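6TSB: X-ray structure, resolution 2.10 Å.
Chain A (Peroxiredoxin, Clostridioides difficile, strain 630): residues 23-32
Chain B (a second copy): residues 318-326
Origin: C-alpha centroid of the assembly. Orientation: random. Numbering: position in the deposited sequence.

Chain A 23-32: NPIVENANCP
Chain B 318-326: TQYVLRNCL

An irregular segment of chain A, neither helix nor strand, lies along the C-terminal end of a helix in chain B, and a disulfide ties the two copies together. The helix, already under way before Thr B318, runs to Arg B323; Arg B323 N donates a hydrogen bond to Gln B319 O at 2.8 Å, and Asn B324 is the first residue to leave helical phi/psi. Both chains advance in the same direction: CA atoms pair Ile A25 with Gln B319 (6.9 Å), Asn A28 with Arg B323 (6.1 Å) and Cys A31 with Cys B325 (6.4 Å).

Pro A24 (phi/psi -64/113) leads in extended form to Ile A25 (-72/124, rotamer m,t), whose CA-to-CB bond points toward the helix. Its branched, apolar side chain suits this place against the aliphatic carbons of Leu B322 and Arg B323: CD1 reaches 3.3 Å from Arg B323 CB, and CG2 lies 4.5 Å from CB of Leu B322 (m,t). Val A26 (-116/95, t) points away and makes no contact with chain B's stretch. Glu A27 takes the left-handed values 65/67, bending the chain before Asn A28 (-18/129, t) points back toward the helix.

Asn A28 opens a type I turn closed by Cys A31 N to Asn A28 O at 3.0 Å. Its amide oxygen suits this corner by accepting from the backbone: Asn A30 N to Asn A28 OD1 is 2.9 Å. Across the interface, Asn A28 ND2 sits 3.0 Å from Arg B323 O, but the angle is too poor for a hydrogen bond. Ala A29 (-75/5) and Asn A30 (-112/4) complete the bend.

The CA-to-CB bonds of Cys A31 (-119/47, m) and Cys B325 (52/43, m) each point toward the other stretch. Oxidation of the two thiols gives a covalent link: SG of Cys A31 and SG of Cys B325 are modelled 2.4 Å apart, long for a disulfide, with chi3 at -98°. Pro A32 (-60/-37) is itself out of reach of chain B's stretch.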

# COMPACT_ATOMS: atom_id res chain seq x y z
N ASN A 23 11.93 -8.91 12.96
CA ASN A 23 12.23 -7.48 12.62
C ASN A 23 12.14 -6.60 13.86
O ASN A 23 13.17 -6.09 14.31
CB ASN A 23 11.32 -7.01 11.51
N PRO A 24 10.95 -6.41 14.50
CA PRO A 24 10.74 -5.28 15.43
C PRO A 24 11.61 -5.28 16.71
O PRO A 24 11.39 -6.13 17.56
CB PRO A 24 9.24 -5.37 15.79
CG PRO A 24 8.85 -6.81 15.54
CD PRO A 24 9.76 -7.28 14.42
N ILE A 25 12.53 -4.30 16.82
CA ILE A 25 13.45 -4.03 17.98
C ILE A 25 12.64 -3.46 19.15
O ILE A 25 12.02 -2.43 18.95
CB ILE A 25 14.56 -3.02 17.59
CG1 ILE A 25 15.43 -3.51 16.43
CG2 ILE A 25 15.40 -2.66 18.81
CD1 ILE A 25 16.20 -2.40 15.75
N VAL A 26 12.69 -4.07 20.34
CA VAL A 26 12.04 -3.54 21.59
C VAL A 26 13.15 -3.22 22.60
O VAL A 26 13.60 -4.16 23.29
CB VAL A 26 11.02 -4.53 22.20
CG1 VAL A 26 10.13 -3.85 23.24
CG2 VAL A 26 10.17 -5.21 21.13
N GLU A 27 13.60 -1.96 22.66
CA GLU A 27 14.58 -1.48 23.68
C GLU A 27 15.93 -2.17 23.47
O GLU A 27 16.32 -2.99 24.35
CB GLU A 27 14.02 -1.72 25.09
CG GLU A 27 14.70 -0.90 26.17
CD GLU A 27 14.47 0.60 26.07
OE1 GLU A 27 15.33 1.38 26.57
OE2 GLU A 27 13.44 0.99 25.49
N ASN A 28 16.60 -1.87 22.34
CA ASN A 28 18.02 -2.20 22.00
C ASN A 28 18.82 -2.56 23.25
O ASN A 28 18.85 -1.73 24.18
CB ASN A 28 18.68 -1.01 21.29
CG ASN A 28 20.04 -1.32 20.68
OD1 ASN A 28 20.99 -1.67 21.39
ND2 ASN A 28 20.16 -1.13 19.38
N ALA A 29 19.52 -3.70 23.23
CA ALA A 29 20.23 -4.31 24.38
C ALA A 29 21.54 -3.57 24.73
O ALA A 29 22.25 -4.06 25.64
CB ALA A 29 20.49 -5.78 24.10
N ASN A 30 21.86 -2.44 24.08
CA ASN A 30 23.00 -1.54 24.42
C ASN A 30 22.48 -0.18 24.95
O ASN A 30 23.32 0.70 25.25
CB ASN A 30 23.96 -1.39 23.23
CG ASN A 30 24.46 -2.72 22.70
OD1 ASN A 30 24.67 -3.66 23.47
ND2 ASN A 30 24.68 -2.81 21.39
N CYS A 31 21.15 -0.04 25.10
CA CYS A 31 20.43 1.11 25.72
C CYS A 31 19.63 0.64 26.93
O CYS A 31 18.46 1.00 27.05
CB CYS A 31 19.41 1.73 24.78
SG CYS A 31 20.02 2.15 23.12
N PRO A 32 20.17 -0.17 27.87
CA PRO A 32 19.41 -0.55 29.07
C PRO A 32 19.04 0.74 29.83
O PRO A 32 17.96 0.84 30.37
CB PRO A 32 20.35 -1.48 29.86
CG PRO A 32 21.74 -1.16 29.33
CD PRO A 32 21.55 -0.71 27.90
N THR B 318 10.68 5.44 13.89
CA THR B 318 10.74 5.10 15.33
C THR B 318 11.66 3.89 15.54
O THR B 318 12.25 3.76 16.65
CB THR B 318 9.34 4.84 15.92
OG1 THR B 318 8.59 3.93 15.11
CG2 THR B 318 8.54 6.12 16.11
N GLN B 319 11.77 3.00 14.53
CA GLN B 319 12.78 1.90 14.54
C GLN B 319 14.18 2.53 14.60
O GLN B 319 14.97 2.15 15.49
CB GLN B 319 12.67 0.98 13.31
CG GLN B 319 11.52 -0.02 13.36
CD GLN B 319 11.64 -0.97 14.53
OE1 GLN B 319 10.94 -0.82 15.54
NE2 GLN B 319 12.55 -1.93 14.43
N TYR B 320 14.47 3.45 13.68
CA TYR B 320 15.76 4.16 13.57
C TYR B 320 16.11 4.75 14.94
O TYR B 320 17.27 4.69 15.33
CB TYR B 320 15.70 5.19 12.44
CG TYR B 320 17.01 5.85 12.11
CD1 TYR B 320 17.54 6.86 12.90
CD2 TYR B 320 17.72 5.48 10.97
CE1 TYR B 320 18.75 7.48 12.58
CE2 TYR B 320 18.92 6.09 10.62
CZ TYR B 320 19.44 7.10 11.43
OH TYR B 320 20.63 7.67 11.06
N VAL B 321 15.12 5.28 15.65
CA VAL B 321 15.34 5.92 16.98
C VAL B 321 15.88 4.84 17.92
O VAL B 321 16.81 5.10 18.73
CB VAL B 321 14.05 6.60 17.50
CG1 VAL B 321 14.06 6.80 19.01
CG2 VAL B 321 13.79 7.93 16.81
N LEU B 322 15.26 3.68 17.87
CA LEU B 322 15.53 2.61 18.86
C LEU B 322 16.83 1.90 18.47
O LEU B 322 17.58 1.54 19.35
CB LEU B 322 14.33 1.67 18.87
CG LEU B 322 13.05 2.25 19.48
CD1 LEU B 322 11.83 1.55 18.91
CD2 LEU B 322 13.09 2.14 21.01
N ARG B 323 17.10 1.70 17.18
CA ARG B 323 18.29 0.91 16.78
C ARG B 323 19.49 1.83 17.04
O ARG B 323 20.43 1.33 17.69
CB ARG B 323 18.11 0.24 15.41
CG ARG B 323 18.91 0.81 14.24
CD ARG B 323 18.80 -0.08 13.00
NE ARG B 323 17.43 -0.21 12.52
CZ ARG B 323 16.82 0.62 11.67
NH1 ARG B 323 15.55 0.41 11.34
NH2 ARG B 323 17.46 1.63 11.12
N ASN B 324 19.36 3.14 16.79
CA ASN B 324 20.47 4.14 16.84
C ASN B 324 20.62 4.87 18.19
O ASN B 324 21.47 5.82 18.25
CB ASN B 324 20.32 5.10 15.68
CG ASN B 324 20.61 4.41 14.37
OD1 ASN B 324 19.70 4.15 13.59
ND2 ASN B 324 21.88 4.12 14.12
N CYS B 325 19.95 4.41 19.25
CA CYS B 325 20.05 4.95 20.64
C CYS B 325 19.83 6.48 20.66
O CYS B 325 20.55 7.18 21.41
CB CYS B 325 21.39 4.52 21.23
SG CYS B 325 21.50 2.71 21.35
N LEU B 326 18.83 6.99 19.92
CA LEU B 326 18.43 8.42 19.99
C LEU B 326 17.57 8.68 21.25
O LEU B 326 17.16 7.73 21.95
CB LEU B 326 17.67 8.85 18.73
CG LEU B 326 18.35 8.63 17.37
CD1 LEU B 326 17.72 9.54 16.32
CD2 LEU B 326 19.85 8.86 17.41